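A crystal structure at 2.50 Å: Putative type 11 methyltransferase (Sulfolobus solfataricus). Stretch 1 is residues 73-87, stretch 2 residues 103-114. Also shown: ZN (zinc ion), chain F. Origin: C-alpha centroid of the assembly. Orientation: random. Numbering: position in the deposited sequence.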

# COMPACT_ATOMS: atom_id res chain seq x y z
N ASP B 73 -8.70 -8.01 -0.82
CA ASP B 73 -9.24 -9.30 -0.49
C ASP B 73 -8.74 -10.33 -1.48
O ASP B 73 -8.62 -10.02 -2.66
CB ASP B 73 -10.76 -9.29 -0.55
CG ASP B 73 -11.41 -8.39 0.53
OD1 ASP B 73 -10.75 -7.92 1.51
OD2 ASP B 73 -12.64 -8.18 0.36
N ASN B 74 -8.43 -11.54 -0.98
CA ASN B 74 -8.28 -12.71 -1.83
C ASN B 74 -7.31 -12.43 -2.95
O ASN B 74 -7.62 -12.70 -4.09
CB ASN B 74 -9.66 -13.10 -2.42
CG ASN B 74 -9.61 -14.32 -3.36
OD1 ASN B 74 -10.03 -14.24 -4.51
ND2 ASN B 74 -9.14 -15.45 -2.87
N SER B 75 -6.17 -11.82 -2.62
CA SER B 75 -5.19 -11.39 -3.60
C SER B 75 -3.79 -11.96 -3.39
O SER B 75 -2.88 -11.62 -4.17
CB SER B 75 -5.12 -9.85 -3.60
OG SER B 75 -4.01 -9.32 -2.86
N VAL B 76 -3.59 -12.83 -2.37
CA VAL B 76 -2.24 -13.17 -1.92
C VAL B 76 -1.94 -14.67 -1.99
O VAL B 76 -2.76 -15.52 -1.59
CB VAL B 76 -1.95 -12.62 -0.46
CG1 VAL B 76 -0.62 -13.18 0.12
CG2 VAL B 76 -1.92 -11.11 -0.45
N ASP B 77 -0.74 -14.99 -2.47
CA ASP B 77 -0.33 -16.38 -2.71
C ASP B 77 0.42 -16.99 -1.53
O ASP B 77 0.06 -18.08 -1.07
CB ASP B 77 0.51 -16.48 -4.01
CG ASP B 77 -0.28 -16.00 -5.25
OD1 ASP B 77 -1.28 -16.71 -5.60
OD2 ASP B 77 0.08 -14.91 -5.84
N PHE B 78 1.43 -16.27 -1.05
CA PHE B 78 2.17 -16.64 0.13
C PHE B 78 2.27 -15.51 1.22
O PHE B 78 2.48 -14.33 0.92
CB PHE B 78 3.59 -17.02 -0.29
CG PHE B 78 3.64 -18.20 -1.23
CD1 PHE B 78 3.69 -19.50 -0.73
CD2 PHE B 78 3.65 -18.00 -2.62
CE1 PHE B 78 3.74 -20.58 -1.59
CE2 PHE B 78 3.69 -19.07 -3.48
CZ PHE B 78 3.74 -20.36 -2.98
N ILE B 79 2.16 -15.91 2.47
CA ILE B 79 2.35 -15.04 3.62
C ILE B 79 3.40 -15.68 4.49
O ILE B 79 3.23 -16.80 4.95
CB ILE B 79 1.04 -14.92 4.44
CG1 ILE B 79 -0.05 -14.24 3.63
CG2 ILE B 79 1.28 -14.16 5.72
CD1 ILE B 79 -1.40 -14.34 4.23
N LEU B 80 4.50 -14.98 4.72
CA LEU B 80 5.54 -15.48 5.60
C LEU B 80 5.44 -14.83 6.98
O LEU B 80 5.29 -13.60 7.12
CB LEU B 80 6.91 -15.17 5.01
CG LEU B 80 8.14 -15.49 5.87
CD1 LEU B 80 8.30 -16.99 6.09
CD2 LEU B 80 9.40 -14.90 5.25
N PHE B 81 5.55 -15.68 7.99
CA PHE B 81 5.73 -15.27 9.39
C PHE B 81 7.04 -15.82 9.84
O PHE B 81 7.12 -16.96 10.23
CB PHE B 81 4.61 -15.84 10.24
CG PHE B 81 3.30 -15.11 10.12
CD1 PHE B 81 3.08 -13.93 10.81
CD2 PHE B 81 2.29 -15.63 9.39
CE1 PHE B 81 1.91 -13.29 10.74
CE2 PHE B 81 1.08 -14.99 9.29
CZ PHE B 81 0.89 -13.81 9.95
N ALA B 82 8.08 -15.00 9.78
CA ALA B 82 9.43 -15.39 10.16
C ALA B 82 9.83 -14.84 11.51
O ALA B 82 10.25 -13.69 11.63
CB ALA B 82 10.45 -14.91 9.08
N ASN B 83 9.75 -15.69 12.52
CA ASN B 83 10.07 -15.32 13.91
C ASN B 83 9.32 -14.14 14.39
O ASN B 83 9.85 -13.36 15.16
CB ASN B 83 11.56 -15.05 14.06
CG ASN B 83 12.38 -16.19 13.51
OD1 ASN B 83 12.24 -17.36 13.95
ND2 ASN B 83 13.18 -15.90 12.51
N SER B 84 8.09 -13.97 13.92
CA SER B 84 7.39 -12.72 14.14
C SER B 84 6.01 -12.89 14.76
O SER B 84 5.55 -11.97 15.37
CB SER B 84 7.29 -11.90 12.84
OG SER B 84 6.54 -12.59 11.87
N PHE B 85 5.34 -14.02 14.60
CA PHE B 85 3.99 -14.15 15.12
C PHE B 85 3.94 -14.14 16.63
O PHE B 85 3.05 -13.55 17.22
CB PHE B 85 3.34 -15.42 14.60
CG PHE B 85 1.88 -15.53 14.90
CD1 PHE B 85 0.96 -14.80 14.17
CD2 PHE B 85 1.43 -16.39 15.89
CE1 PHE B 85 -0.39 -14.91 14.42
CE2 PHE B 85 0.06 -16.51 16.16
CZ PHE B 85 -0.84 -15.76 15.44
N HIS B 86 4.88 -14.81 17.26
CA HIS B 86 4.80 -15.02 18.69
C HIS B 86 4.73 -13.75 19.49
O HIS B 86 4.06 -13.72 20.52
CB HIS B 86 5.92 -15.92 19.20
CG HIS B 86 7.29 -15.38 19.02
ND1 HIS B 86 8.14 -15.82 18.03
CD2 HIS B 86 7.99 -14.46 19.73
CE1 HIS B 86 9.29 -15.18 18.12
NE2 HIS B 86 9.22 -14.34 19.15
N ASP B 87 5.32 -12.66 19.04
CA ASP B 87 5.17 -11.43 19.81
C ASP B 87 4.31 -10.36 19.17
O ASP B 87 4.29 -9.24 19.62
CB ASP B 87 6.54 -10.91 20.29
CG ASP B 87 7.54 -10.70 19.17
OD1 ASP B 87 7.25 -11.04 17.99
OD2 ASP B 87 8.64 -10.22 19.51
ZN ZN F . -12.40 -17.91 -1.12
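Stretch 2 (103-114) KDDGRVIIIDWR

Stretch 2 lies beside stretch 1 as a parallel neighbouring strand. The axes of strands 78-82 and 106-113 approach to 4.7 Å, and their N-to-C directions differ by 11°. Leading into the strand, Lys103 to Gly106 form a type I turn, closed by Gly106 N donating to Lys103 O at 3.1 Å. From Arg107 to Ile111 the backbone is extended, with phi between -129° and -104° and psi between 119° and 141°.

The register follows from the CA pairs: Phe78 faces Arg107, Ile79 faces Val108, Leu80 faces Ile109, Phe81 faces Ile110 and Ala82 faces Ile111, all at 4.7 to 5.0 Å. Hydrogen bonds confirm it in the alternating pattern of parallel strands. Arg107 N donates to Asp77 O (2.8 Å) and Ile79 N to Arg107 O (3.1 Å); Ile109 N then donates to Ile79 O (2.8 Å) and Phe81 N to Ile109 O (2.8 Å, 177° at the hydrogen). Ile111 N reaches Phe81 O (2.9 Å), and Asn83 N closes the ladder on Ile111 O (2.7 Å). Stretch 1 thus engages the partner strand through its odd-numbered residues from Asp77 to Asn83, while Phe78, Leu80 and Ala82 direct CA-H groups at the same carbonyls, as in Phe78 CA to Arg107 O at 3.3 Å.

At the entrance, Lys103 N donates to Val76 O (2.9 Å), and the lysine side chain extends along the loop until its CE lies 3.3 Å from Asp77 OD1. Gly106 fits where space is short: its CA is 3.2 Å from Asp77 O, and an ideal CB would stand 3.0 Å from Val76 O and 3.2 Å from Asp77 O. Nearby, Asn74 ND2 packs 3.2 Å from Lys103 CA, while Asp104 OD1 binds zinc at 1.9 Å, with the other ligands elsewhere in the structure.

Side chains interlock on both faces of the sheet. On the face carrying Phe78, Leu80, Arg107, Ile109 and Ile111, Phe78 CD1 touches Arg107 CB at 3.6 Å and Ile109 CD1 at 4.1 Å, so the ring contacts two successive residues of that face. Leu80 repeats this offset one step on: its CD1 lies 3.7 Å from Ile109 CG2 and 4.1 Å from Ile111 CD1, making it a bump between two isoleucines. The small Ala82 adds little side-chain bulk beside Ile111. On the face carrying Ile79, Phe81, Val108 and Ile110, Phe81 is the bridging bump. Val108 CG1 meets its ring edge, 4.0 Å from Phe81 CD2, and Ile110 CD1 turns in to 3.7 Å from Phe81 CB.

The far end closes with packing and one cross-strand side-chain hydrogen bond. Asn83 OD1 packs 3.3 Å from Asp112 CA and 3.5 Å from Trp113 CD1. His86 ND1 donates to Asp112 OD2 at 2.8 Å, near the plane of the imidazole, while Asp112 OD1 accepts from Trp113 N at 2.9 Å. The whole contact buries 998 Å², summed over both sides.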

# COMPACT_ATOMS: atom_id res chain seq x y z
N LYS B 103 -5.49 -16.13 -0.98
CA LYS B 103 -6.37 -16.83 -1.97
C LYS B 103 -6.84 -18.18 -1.41
O LYS B 103 -6.34 -18.68 -0.41
CB LYS B 103 -5.65 -17.08 -3.29
CG LYS B 103 -5.22 -15.87 -4.12
CD LYS B 103 -4.67 -16.40 -5.45
CE LYS B 103 -4.16 -15.34 -6.42
NZ LYS B 103 -5.30 -14.48 -6.99
N ASP B 104 -7.82 -18.77 -2.06
CA ASP B 104 -8.26 -20.12 -1.64
C ASP B 104 -7.13 -21.16 -1.66
O ASP B 104 -7.08 -22.02 -0.83
CB ASP B 104 -9.42 -20.57 -2.49
CG ASP B 104 -10.66 -19.67 -2.32
OD1 ASP B 104 -10.67 -18.69 -1.50
OD2 ASP B 104 -11.65 -19.97 -3.03
N ASP B 105 -6.20 -21.04 -2.60
CA ASP B 105 -5.09 -21.97 -2.75
C ASP B 105 -3.78 -21.37 -2.23
O ASP B 105 -2.69 -21.82 -2.56
CB ASP B 105 -4.96 -22.38 -4.24
CG ASP B 105 -4.62 -21.15 -5.18
OD1 ASP B 105 -5.23 -20.03 -5.00
OD2 ASP B 105 -3.78 -21.34 -6.11
N GLY B 106 -3.88 -20.36 -1.37
CA GLY B 106 -2.68 -19.67 -0.89
C GLY B 106 -2.03 -20.51 0.18
O GLY B 106 -2.62 -21.46 0.63
N ARG B 107 -0.80 -20.15 0.54
CA ARG B 107 -0.02 -20.86 1.55
C ARG B 107 0.52 -19.89 2.62
O ARG B 107 0.94 -18.78 2.31
CB ARG B 107 1.18 -21.56 0.86
CG ARG B 107 1.08 -23.07 0.57
CD ARG B 107 -0.25 -23.49 0.08
NE ARG B 107 -0.29 -24.86 -0.40
CZ ARG B 107 -1.37 -25.44 -0.92
NH1 ARG B 107 -1.30 -26.69 -1.36
NH2 ARG B 107 -2.52 -24.77 -1.00
N VAL B 108 0.53 -20.33 3.88
CA VAL B 108 1.19 -19.60 4.95
C VAL B 108 2.48 -20.32 5.33
O VAL B 108 2.47 -21.51 5.56
CB VAL B 108 0.26 -19.49 6.18
CG1 VAL B 108 1.02 -18.85 7.39
CG2 VAL B 108 -1.02 -18.70 5.80
N ILE B 109 3.57 -19.59 5.39
CA ILE B 109 4.85 -20.14 5.81
C ILE B 109 5.20 -19.64 7.19
O ILE B 109 5.37 -18.45 7.36
CB ILE B 109 6.01 -19.73 4.88
CG1 ILE B 109 5.68 -20.05 3.41
CG2 ILE B 109 7.26 -20.46 5.27
CD1 ILE B 109 6.31 -19.10 2.39
N ILE B 110 5.32 -20.55 8.17
CA ILE B 110 5.81 -20.22 9.50
C ILE B 110 7.25 -20.67 9.70
O ILE B 110 7.57 -21.82 9.49
CB ILE B 110 4.99 -20.93 10.62
CG1 ILE B 110 3.48 -20.61 10.50
CG2 ILE B 110 5.53 -20.58 12.02
CD1 ILE B 110 3.16 -19.20 10.18
N ILE B 111 8.10 -19.73 10.10
CA ILE B 111 9.39 -20.04 10.70
C ILE B 111 9.42 -19.43 12.08
O ILE B 111 9.07 -18.28 12.25
CB ILE B 111 10.55 -19.48 9.87
CG1 ILE B 111 10.52 -20.10 8.46
CG2 ILE B 111 11.87 -19.78 10.54
CD1 ILE B 111 11.39 -19.36 7.44
N ASP B 112 9.81 -20.21 13.08
CA ASP B 112 9.98 -19.71 14.42
C ASP B 112 10.91 -20.61 15.18
O ASP B 112 11.17 -21.74 14.76
CB ASP B 112 8.63 -19.62 15.17
CG ASP B 112 8.57 -18.45 16.16
OD1 ASP B 112 9.62 -17.82 16.41
OD2 ASP B 112 7.46 -18.13 16.67
N TRP B 113 11.35 -20.09 16.33
CA TRP B 113 12.26 -20.73 17.24
C TRP B 113 11.66 -21.94 17.94
O TRP B 113 10.50 -21.92 18.27
CB TRP B 113 12.67 -19.74 18.30
CG TRP B 113 13.53 -18.63 17.80
CD1 TRP B 113 13.11 -17.43 17.32
CD2 TRP B 113 14.95 -18.62 17.71
NE1 TRP B 113 14.19 -16.66 16.95
CE2 TRP B 113 15.34 -17.36 17.18
CE3 TRP B 113 15.94 -19.53 18.07
CZ2 TRP B 113 16.67 -16.99 17.00
CZ3 TRP B 113 17.29 -19.17 17.88
CH2 TRP B 113 17.63 -17.92 17.34
N ARG B 114 12.44 -22.99 18.17
CA ARG B 114 11.87 -24.15 18.86
C ARG B 114 11.59 -23.73 20.31
O ARG B 114 12.29 -22.89 20.86
CB ARG B 114 12.77 -25.37 18.82
CG ARG B 114 13.20 -25.78 17.44
CD ARG B 114 13.93 -27.12 17.46
NE ARG B 114 14.89 -27.27 16.36
CZ ARG B 114 14.63 -27.78 15.14
NH1 ARG B 114 13.40 -28.19 14.79
NH2 ARG B 114 15.63 -27.88 14.24
O HOH W 1 6.45 -16.60 13.19